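Local coordinates for methyltransferase domain-containing protein (Deinococcus radiodurans, PDB 3M33) that is of uncharacterised function but probably acts as a methyltransferase, with a core resembling that of the S-adenosylmethionine-dependent enzymes, at residues R51-G56 with R72-D77; D62-G67 with A88-A93; L114-R119 with H137-G142. One frame throughout, in Å; residues are numbered along the deposited sequence.

In the fold
The three contacts lie in one alpha/beta core, interactions 1 and 2 interleaved along the chain and interaction 3 after both. Interactions 1 and 3 pair parallel strands of a single sheet, their centres about 10 Å apart; strands 51-55 and 112-118 are neighbours, so the contacts share a run of four strands. Interaction 2, centred about 10 Å from interaction 1, lies on a face of this sheet, where helix 61-66 meets the end of helix 80-89 beside Trp73. Its centre is about 16 Å from that of interaction 3, yet an Asp62-Arg118 salt bridge joins them. Edge strand 28-29 apart, the strand order is that of class I methyltransferases, consistent with the inferred activity.

Interaction 1: residues R51-G56 with R72-D77. With SO4 (sulfate ion), chain J.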
loop_
_atom_site.group_PDB
_atom_site.type_symbol
_atom_site.label_atom_id
_atom_site.label_comp_id
_atom_site.label_asym_id
_atom_site.label_seq_id
_atom_site.Cartn_x
_atom_site.Cartn_y
_atom_site.Cartn_z
ATOM N N ARG A 51 7.163 -13.364 -11.640
ATOM C CA ARG A 51 5.716 -13.483 -11.469
ATOM C C ARG A 51 5.286 -12.754 -10.202
ATOM O O ARG A 51 5.689 -13.120 -9.094
ATOM C CB ARG A 51 5.289 -14.950 -11.352
ATOM C CG ARG A 51 6.099 -15.920 -12.204
ATOM C CD ARG A 51 5.567 -16.040 -13.599
ATOM N NE ARG A 51 4.366 -16.867 -13.683
ATOM C CZ ARG A 51 3.727 -17.131 -14.822
ATOM N NH1 ARG A 51 4.184 -16.634 -15.970
ATOM N NH2 ARG A 51 2.637 -17.889 -14.819
ATOM N N VAL A 52 4.447 -11.741 -10.366
ATOM C CA VAL A 52 4.074 -10.879 -9.259
ATOM C C VAL A 52 2.626 -11.098 -8.833
ATOM O O VAL A 52 1.743 -11.285 -9.669
ATOM C CB VAL A 52 4.272 -9.404 -9.623
ATOM C CG1 VAL A 52 3.970 -8.509 -8.411
ATOM C CG2 VAL A 52 5.691 -9.172 -10.115
ATOM N N LEU A 53 2.403 -11.096 -7.525
ATOM C CA LEU A 53 1.069 -10.997 -6.958
ATOM C C LEU A 53 0.979 -9.725 -6.123
ATOM O O LEU A 53 1.765 -9.525 -5.185
ATOM C CB LEU A 53 0.754 -12.203 -6.086
ATOM C CG LEU A 53 -0.626 -12.127 -5.426
ATOM C CD1 LEU A 53 -1.727 -12.308 -6.482
ATOM C CD2 LEU A 53 -0.751 -13.195 -4.368
ATOM N N GLU A 54 0.031 -8.857 -6.471
ATOM C CA GLU A 54 -0.183 -7.626 -5.721
ATOM C C GLU A 54 -1.473 -7.696 -4.929
ATOM O O GLU A 54 -2.547 -7.858 -5.502
ATOM C CB GLU A 54 -0.232 -6.413 -6.652
ATOM C CG GLU A 54 -0.301 -5.097 -5.893
ATOM C CD GLU A 54 -0.812 -3.926 -6.727
ATOM O OE1 GLU A 54 -1.044 -4.079 -7.948
ATOM O OE2 GLU A 54 -0.991 -2.843 -6.139
ATOM N N ALA A 55 -1.365 -7.580 -3.613
ATOM C CA ALA A 55 -2.543 -7.555 -2.750
ATOM C C ALA A 55 -3.097 -6.137 -2.625
ATOM O O ALA A 55 -2.362 -5.184 -2.328
ATOM C CB ALA A 55 -2.199 -8.115 -1.360
ATOM N N GLY A 56 -4.393 -5.993 -2.869
ATOM C CA GLY A 56 -5.069 -4.709 -2.724
ATOM C C GLY A 56 -4.709 -3.722 -3.814
ATOM O O GLY A 56 -4.222 -2.630 -3.508
ATOM N N ARG A 72 4.582 -11.476 -15.333
ATOM C CA ARG A 72 3.141 -11.487 -15.086
ATOM C C ARG A 72 2.870 -10.663 -13.828
ATOM O O ARG A 72 3.599 -10.773 -12.851
ATOM C CB ARG A 72 2.640 -12.922 -14.897
ATOM C CG ARG A 72 1.136 -13.033 -14.630
ATOM C CD ARG A 72 0.655 -14.478 -14.649
ATOM N NE ARG A 72 -0.788 -14.562 -14.419
ATOM C CZ ARG A 72 -1.340 -14.974 -13.282
ATOM N NH1 ARG A 72 -0.563 -15.365 -12.280
ATOM N NH2 ARG A 72 -2.662 -15.009 -13.153
ATOM N N TRP A 73 1.847 -9.818 -13.864
ATOM C CA TRP A 73 1.427 -9.075 -12.678
ATOM C C TRP A 73 -0.001 -9.478 -12.352
ATOM O O TRP A 73 -0.947 -8.993 -12.972
ATOM C CB TRP A 73 1.488 -7.566 -12.939
ATOM C CG TRP A 73 1.307 -6.686 -11.729
ATOM C CD1 TRP A 73 0.122 -6.300 -11.146
ATOM C CD2 TRP A 73 2.347 -6.044 -10.979
ATOM N NE1 TRP A 73 0.368 -5.475 -10.080
ATOM C CE2 TRP A 73 1.725 -5.302 -9.954
ATOM C CE3 TRP A 73 3.744 -6.024 -11.078
ATOM C CZ2 TRP A 73 2.451 -4.563 -9.026
ATOM C CZ3 TRP A 73 4.468 -5.287 -10.142
ATOM C CH2 TRP A 73 3.821 -4.573 -9.134
ATOM N N ALA A 74 -0.163 -10.388 -11.400
ATOM C CA ALA A 74 -1.499 -10.740 -10.937
ATOM C C ALA A 74 -1.842 -9.797 -9.783
ATOM O O ALA A 74 -0.965 -9.419 -9.011
ATOM C CB ALA A 74 -1.546 -12.207 -10.488
ATOM N N ALA A 75 -3.105 -9.407 -9.666
ATOM C CA ALA A 75 -3.487 -8.402 -8.676
ATOM C C ALA A 75 -4.921 -8.644 -8.208
ATOM O O ALA A 75 -5.760 -9.113 -8.992
ATOM C CB ALA A 75 -3.365 -7.022 -9.283
ATOM N N TYR A 76 -5.222 -8.328 -6.950
ATOM C CA TYR A 76 -6.613 -8.445 -6.504
ATOM C C TYR A 76 -7.079 -7.358 -5.567
ATOM O O TYR A 76 -6.295 -6.788 -4.809
ATOM C CB TYR A 76 -6.876 -9.804 -5.844
ATOM C CG TYR A 76 -6.163 -10.013 -4.525
ATOM C CD1 TYR A 76 -6.725 -9.581 -3.333
ATOM C CD2 TYR A 76 -4.928 -10.651 -4.476
ATOM C CE1 TYR A 76 -6.079 -9.789 -2.122
ATOM C CE2 TYR A 76 -4.273 -10.865 -3.277
ATOM C CZ TYR A 76 -4.853 -10.434 -2.106
ATOM O OH TYR A 76 -4.200 -10.641 -0.921
ATOM N N ASP A 77 -8.378 -7.083 -5.624
ATOM C CA ASP A 77 -9.036 -6.266 -4.623
ATOM C C ASP A 77 -10.505 -6.655 -4.508
ATOM O O ASP A 77 -10.993 -7.519 -5.256
ATOM C CB ASP A 77 -8.893 -4.773 -4.926
ATOM C CG ASP A 77 -8.733 -3.950 -3.647
ATOM O OD1 ASP A 77 -9.267 -4.392 -2.595
ATOM O OD2 ASP A 77 -8.053 -2.896 -3.683
HETATM S S SO4 J . 9.415 -15.977 -10.320
HETATM O O1 SO4 J . 10.593 -15.146 -10.034
HETATM O O2 SO4 J . 9.592 -16.680 -11.594
HETATM O O3 SO4 J . 9.234 -16.968 -9.255
HETATM O O4 SO4 J . 8.257 -15.116 -10.425
#
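The indole of Trp73 meets two side chains of strand 51-55 in different ways, Val52 over a face and Glu54 at the edge. Val52 CG1 lies 3.7 Å from the centroid of the six-membered ring, a CH-pi contact displaced toward the rim. Glu54 OE1 approaches almost in the indole plane and accepts a hydrogen bond from Trp73 NE1 at 2.9 Å. The carboxylate is turned 73° from the ring and uses the anti side of OE1, with NE1 29° out of the carboxylate plane. This bond gives the buried indole N-H a partner; Phe66 and Ala63 of helix 61-66 also touch the ring. The two strands and that helix form a right-handed beta-alpha-beta unit, the opening crossover of a Rossmann-like methyltransferase fold. Backbone bonds between the parallel strands, such as Glu54 N to Ala74 O at 2.8 Å, hold the register.

On the sheet face of Leu53 and Ala55, Tyr76 CG sits between its backbone N and carbonyl carbon (chi1 68°). Its ring lies with one face against Ala55 CA, 4.0 Å from the centroid, while Leu53 CD1 reaches the edge at Tyr76 CD2, 4.1 Å away. At the N-terminal ends, on the same face, Arg72 CD lies over one face of the Arg51 guanidinium, 3.9 Å from NH2; Arg72 NE is itself salt-bridged to Asp94.

Interaction 2: residues D62-G67 with A88-A93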
loop_
_atom_site.group_PDB
_atom_site.type_symbol
_atom_site.label_atom_id
_atom_site.label_comp_id
_atom_site.label_asym_id
_atom_site.label_seq_id
_atom_site.Cartn_x
_atom_site.Cartn_y
_atom_site.Cartn_z
ATOM N N ASP A 62 -0.212 0.674 -9.455
ATOM C CA ASP A 62 1.072 -0.013 -9.489
ATOM C C ASP A 62 1.113 -1.071 -10.587
ATOM O O ASP A 62 2.150 -1.278 -11.219
ATOM C CB ASP A 62 1.435 -0.608 -8.121
ATOM C CG ASP A 62 1.976 0.439 -7.157
ATOM O OD1 ASP A 62 2.739 1.330 -7.593
ATOM O OD2 ASP A 62 1.635 0.375 -5.959
ATOM N N ALA A 63 -0.009 -1.743 -10.820
ATOM C CA ALA A 63 -0.084 -2.672 -11.932
ATOM C C ALA A 63 0.304 -1.946 -13.222
ATOM O O ALA A 63 1.069 -2.462 -14.033
ATOM C CB ALA A 63 -1.501 -3.278 -12.045
ATOM N N ALA A 64 -0.205 -0.735 -13.404
ATOM C CA ALA A 64 0.023 -0.011 -14.642
ATOM C C ALA A 64 1.453 0.458 -14.717
ATOM O O ALA A 64 2.092 0.401 -15.748
ATOM C CB ALA A 64 -0.918 1.182 -14.742
ATOM N N ARG A 65 1.956 0.938 -13.603
ATOM C CA ARG A 65 3.264 1.548 -13.593
ATOM C C ARG A 65 4.453 0.554 -13.549
ATOM O O ARG A 65 5.485 0.793 -14.185
ATOM C CB ARG A 65 3.287 2.507 -12.409
ATOM C CG ARG A 65 4.584 3.123 -12.077
ATOM C CD ARG A 65 4.387 4.062 -10.910
ATOM N NE ARG A 65 5.681 4.390 -10.344
ATOM C CZ ARG A 65 5.871 4.763 -9.089
ATOM N NH1 ARG A 65 4.844 4.853 -8.252
ATOM N NH2 ARG A 65 7.093 5.047 -8.678
ATOM N N PHE A 66 4.317 -0.546 -12.805
ATOM C CA PHE A 66 5.423 -1.503 -12.634
ATOM C C PHE A 66 5.149 -2.815 -13.346
ATOM O O PHE A 66 6.072 -3.569 -13.650
ATOM C CB PHE A 66 5.647 -1.833 -11.157
ATOM C CG PHE A 66 6.163 -0.694 -10.354
ATOM C CD1 PHE A 66 7.525 -0.412 -10.322
ATOM C CD2 PHE A 66 5.305 0.098 -9.624
ATOM C CE1 PHE A 66 8.020 0.642 -9.560
ATOM C CE2 PHE A 66 5.790 1.171 -8.862
ATOM C CZ PHE A 66 7.146 1.437 -8.829
ATOM N N GLY A 67 3.874 -3.087 -13.581
ATOM C CA GLY A 67 3.428 -4.318 -14.209
ATOM C C GLY A 67 4.130 -4.746 -15.490
ATOM O O GLY A 67 4.460 -5.921 -15.646
ATOM N N ALA A 88 -8.747 -1.742 -17.126
ATOM C CA ALA A 88 -8.489 -0.713 -18.136
ATOM C C ALA A 88 -7.143 0.011 -17.946
ATOM O O ALA A 88 -6.444 0.314 -18.917
ATOM C CB ALA A 88 -9.632 0.296 -18.157
ATOM N N ASN A 89 -6.789 0.286 -16.693
ATOM C CA ASN A 89 -5.552 0.984 -16.377
ATOM C C ASN A 89 -4.353 0.102 -16.739
ATOM O O ASN A 89 -3.323 0.593 -17.206
ATOM C CB ASN A 89 -5.533 1.363 -14.885
ATOM C CG ASN A 89 -4.582 2.504 -14.566
ATOM O OD1 ASN A 89 -4.056 3.172 -15.457
ATOM N ND2 ASN A 89 -4.362 2.737 -13.275
ATOM N N ALA A 90 -4.495 -1.206 -16.544
ATOM C CA ALA A 90 -3.384 -2.123 -16.797
ATOM C C ALA A 90 -3.806 -3.378 -17.560
ATOM O O ALA A 90 -4.078 -4.413 -16.952
ATOM C CB ALA A 90 -2.699 -2.499 -15.475
ATOM N N PRO A 91 -3.839 -3.293 -18.902
ATOM C CA PRO A 91 -4.304 -4.374 -19.785
ATOM C C PRO A 91 -3.469 -5.642 -19.656
ATOM O O PRO A 91 -3.967 -6.746 -19.862
ATOM C CB PRO A 91 -4.116 -3.793 -21.195
ATOM C CG PRO A 91 -4.032 -2.316 -21.004
ATOM C CD PRO A 91 -3.414 -2.101 -19.657
ATOM N N HIS A 92 -2.194 -5.479 -19.337
ATOM C CA HIS A 92 -1.309 -6.622 -19.159
ATOM C C HIS A 92 -1.593 -7.378 -17.864
ATOM O O HIS A 92 -1.213 -8.536 -17.740
ATOM C CB HIS A 92 0.138 -6.147 -19.134
ATOM C CG HIS A 92 0.370 -5.054 -18.148
ATOM N ND1 HIS A 92 0.161 -3.727 -18.450
ATOM C CD2 HIS A 92 0.732 -5.095 -16.843
ATOM C CE1 HIS A 92 0.415 -2.992 -17.383
ATOM N NE2 HIS A 92 0.761 -3.797 -16.395
ATOM N N ALA A 93 -2.248 -6.732 -16.897
ATOM C CA ALA A 93 -2.412 -7.350 -15.577
ATOM C C ALA A 93 -3.536 -8.371 -15.546
ATOM O O ALA A 93 -4.505 -8.267 -16.303
ATOM C CB ALA A 93 -2.615 -6.268 -14.480
#
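His92 makes the one hydrogen bond between the segments, its NE2 donating to the backbone O of Ala63 at 2.7 Å. The oxygen lies close to the imidazole plane, and the N-H...O angle is 158°. Seen from the acceptor, however, the donor stands 44° above the carbonyl plane. The same oxygen also receives a weak bond from Gly67 N, so two N-H groups converge on it. His92 CG sits between the backbone N and the carbonyl carbon (chi1 52°). The ring lies beside Ala63, Ala64 and Gly67, with His92 NE2 also 3.5 Å from Gly67 CA.

Helix 61-66 is the helix of the beta-alpha-beta unit formed with strands 51-55 and 72-77, and in this probable methyltransferase it comes directly after a glycine-rich turn. Helix 80-89 ends alongside it, and a type I turn from Ala90 to Ala93 carries the chain on into edge strand 94-97.

Apolar contacts are made by small methyl groups. Ala63 CB touches Ala90 CB at 3.7 Å and Ala93 CB at 4.0 Å, while Ala64 CB lies 4.2 Å from Ala90 CB. With only methyl groups in between, the backbones come near, Ala64 CA lying 4.6 Å from Ala90 CA.

Van der Waals contacts with polar groups complete the set. Ala64 CB rests 3.5 Å from Asn89 O and 3.8 Å from Asn89 OD1; the amide nitrogen ND2 of Asn89 is bonded to the carbonyl of His59.

Interaction 3: residues L114-R119 with H137-G142; sequences LIVSRR and HFLYVG. With SO4 (sulfate ion), chain F.
Strands 114-118 and 137-142 run parallel, their axes only 5° apart, in a register that pairs Leu114 with His137 and Arg118 with Val141. They are neighbours inside the sheet of a class I methyltransferase-like fold, with strand 51-55 bordering the first and the antiparallel strand 204-216 the second. Backbone bonds alternate between the strands, from Ile115 N to His137 O (3.0 Å) through Leu139 N to Ile115 O (2.8 Å), and close with Arg119 N to Val141 O.

One face of the pair carries Leu114, Val116, Arg118, His137, Leu139 and Val141, with Phe38 and Leu45 of helix 36-45 against part of it. Val116 and Leu139 lie side by side and point the same way, Val116 CG2 lying 4.2 Å from Leu139 CD2. Arg118 and Val141 repeat this pattern: with Arg118 CG anti to its backbone N (chi1 -178°), that methylene meets Val141 CG1 at 3.8 Å. Farther out, its guanidinium is salt-bridged to Asp62, Glu35 and Asp39, a cluster that would offset its positive charge.

On the opposite face, Ile115 and Phe138 cross at about a right angle, and Ile115 CG2 comes to the edge of the phenyl ring, 3.8 Å from Phe138 CD1. Ser117 OG takes the equivalent edge position on Tyr140, 3.9 Å from its CD1. Leu154 and Val150 of helix 149-156 touch Phe138 and Tyr140 respectively.

Past the strand end, Arg119 NH1 is salt-bridged to Glu35, while the NE-NH2 edge of the guanidinium meets a sulfate ion, probably from the crystallisation liquor, its O1 near the plane: Arg119 NE at 2.6 Å and NH2 at 2.5 Å both donate to this single sulfate oxygen O1.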
loop_
_atom_site.group_PDB
_atom_site.type_symbol
_atom_site.label_atom_id
_atom_site.label_comp_id
_atom_site.label_asym_id
_atom_site.label_seq_id
_atom_site.Cartn_x
_atom_site.Cartn_y
_atom_site.Cartn_z
ATOM N N LEU A 114 7.276 -12.733 -6.373
ATOM C CA LEU A 114 7.123 -11.514 -5.580
ATOM C C LEU A 114 5.669 -11.329 -5.140
ATOM O O LEU A 114 4.746 -11.431 -5.954
ATOM C CB LEU A 114 7.604 -10.285 -6.371
ATOM C CG LEU A 114 7.466 -8.916 -5.704
ATOM C CD1 LEU A 114 8.402 -8.829 -4.506
ATOM C CD2 LEU A 114 7.783 -7.803 -6.708
ATOM N N ILE A 115 5.471 -11.059 -3.853
ATOM C CA ILE A 115 4.161 -10.687 -3.352
ATOM C C ILE A 115 4.320 -9.290 -2.806
ATOM O O ILE A 115 5.153 -9.043 -1.949
ATOM C CB ILE A 115 3.656 -11.642 -2.253
ATOM C CG1 ILE A 115 3.419 -13.048 -2.816
ATOM C CG2 ILE A 115 2.383 -11.119 -1.642
ATOM C CD1 ILE A 115 4.697 -13.829 -3.039
ATOM N N VAL A 116 3.541 -8.355 -3.321
ATOM C CA VAL A 116 3.753 -6.971 -2.970
ATOM C C VAL A 116 2.468 -6.322 -2.446
ATOM O O VAL A 116 1.356 -6.676 -2.862
ATOM C CB VAL A 116 4.314 -6.191 -4.166
ATOM C CG1 VAL A 116 3.313 -6.158 -5.285
ATOM C CG2 VAL A 116 4.665 -4.782 -3.750
ATOM N N SER A 117 2.611 -5.391 -1.506
ATOM C CA SER A 117 1.445 -4.681 -0.988
ATOM C C SER A 117 1.805 -3.272 -0.574
ATOM O O SER A 117 2.584 -3.081 0.365
ATOM C CB SER A 117 0.868 -5.430 0.214
ATOM O OG SER A 117 -0.185 -4.696 0.803
ATOM N N ARG A 118 1.238 -2.287 -1.263
ATOM C CA ARG A 118 1.467 -0.901 -0.888
ATOM C C ARG A 118 0.332 -0.458 0.023
ATOM O O ARG A 118 -0.746 -0.120 -0.449
ATOM C CB ARG A 118 1.557 0.011 -2.122
ATOM C CG ARG A 118 1.860 1.482 -1.764
ATOM C CD ARG A 118 1.623 2.470 -2.932
ATOM N NE ARG A 118 2.456 2.188 -4.105
ATOM C CZ ARG A 118 3.679 2.683 -4.311
ATOM N NH1 ARG A 118 4.260 3.490 -3.413
ATOM N NH2 ARG A 118 4.333 2.369 -5.425
ATOM N N ARG A 119 0.558 -0.508 1.333
ATOM C CA ARG A 119 -0.458 -0.093 2.306
ATOM C C ARG A 119 -1.731 -0.927 2.184
ATOM O O ARG A 119 -2.837 -0.472 2.497
ATOM C CB ARG A 119 -0.750 1.405 2.155
ATOM C CG ARG A 119 0.523 2.269 2.369
ATOM C CD ARG A 119 0.433 3.672 1.739
ATOM N NE ARG A 119 -0.578 4.514 2.366
ATOM C CZ ARG A 119 -0.600 5.848 2.326
ATOM N NH1 ARG A 119 0.355 6.537 1.686
ATOM N NH2 ARG A 119 -1.585 6.503 2.941
ATOM N N HIS A 137 10.217 -13.076 -2.698
ATOM C CA HIS A 137 10.257 -11.973 -1.737
ATOM C C HIS A 137 8.837 -11.507 -1.408
ATOM O O HIS A 137 7.927 -11.607 -2.239
ATOM C CB HIS A 137 11.009 -10.764 -2.313
ATOM C CG HIS A 137 12.496 -10.919 -2.350
ATOM N ND1 HIS A 137 13.162 -11.438 -3.437
ATOM C CD2 HIS A 137 13.452 -10.595 -1.446
ATOM C CE1 HIS A 137 14.462 -11.444 -3.196
ATOM N NE2 HIS A 137 14.665 -10.935 -1.997
ATOM N N PHE A 138 8.655 -10.956 -0.217
ATOM C CA PHE A 138 7.414 -10.259 0.111
ATOM C C PHE A 138 7.805 -8.809 0.356
ATOM O O PHE A 138 8.709 -8.543 1.140
ATOM C CB PHE A 138 6.803 -10.842 1.396
ATOM C CG PHE A 138 5.694 -10.000 1.976
ATOM C CD1 PHE A 138 4.428 -9.995 1.401
ATOM C CD2 PHE A 138 5.913 -9.214 3.096
ATOM C CE1 PHE A 138 3.397 -9.201 1.928
ATOM C CE2 PHE A 138 4.895 -8.423 3.633
ATOM C CZ PHE A 138 3.631 -8.417 3.042
ATOM N N LEU A 139 7.134 -7.872 -0.301
ATOM C CA LEU A 139 7.482 -6.474 -0.169
ATOM C C LEU A 139 6.264 -5.663 0.288
ATOM O O LEU A 139 5.193 -5.734 -0.327
ATOM C CB LEU A 139 8.026 -5.929 -1.498
ATOM C CG LEU A 139 8.296 -4.424 -1.553
ATOM C CD1 LEU A 139 9.391 -4.064 -0.560
ATOM C CD2 LEU A 139 8.668 -3.992 -2.957
ATOM N N TYR A 140 6.434 -4.877 1.349
ATOM C CA TYR A 140 5.322 -4.126 1.946
ATOM C C TYR A 140 5.735 -2.723 2.395
ATOM O O TYR A 140 6.855 -2.515 2.867
ATOM C CB TYR A 140 4.775 -4.903 3.150
ATOM C CG TYR A 140 3.764 -4.150 4.012
ATOM C CD1 TYR A 140 2.413 -4.134 3.677
ATOM C CD2 TYR A 140 4.155 -3.490 5.175
ATOM C CE1 TYR A 140 1.477 -3.465 4.462
ATOM C CE2 TYR A 140 3.225 -2.823 5.976
ATOM C CZ TYR A 140 1.885 -2.813 5.604
ATOM O OH TYR A 140 0.945 -2.149 6.364
ATOM N N VAL A 141 4.833 -1.755 2.250
ATOM C CA VAL A 141 5.002 -0.486 2.944
ATOM C C VAL A 141 3.702 -0.134 3.668
ATOM O O VAL A 141 2.617 -0.217 3.089
ATOM C CB VAL A 141 5.486 0.678 2.032
ATOM C CG1 VAL A 141 4.458 1.007 0.962
ATOM C CG2 VAL A 141 5.762 1.934 2.893
ATOM N N GLY A 142 3.810 0.225 4.945
ATOM C CA GLY A 142 2.625 0.479 5.758
ATOM C C GLY A 142 2.501 1.961 6.001
ATOM O O GLY A 142 3.488 2.668 5.904
HETATM S S SO4 F . -3.931 3.793 4.253
HETATM O O1 SO4 F . -2.714 4.420 3.774
HETATM O O2 SO4 F . -5.086 4.475 3.662
HETATM O O3 SO4 F . -3.924 2.380 3.876
HETATM O O4 SO4 F . -4.008 3.883 5.709
#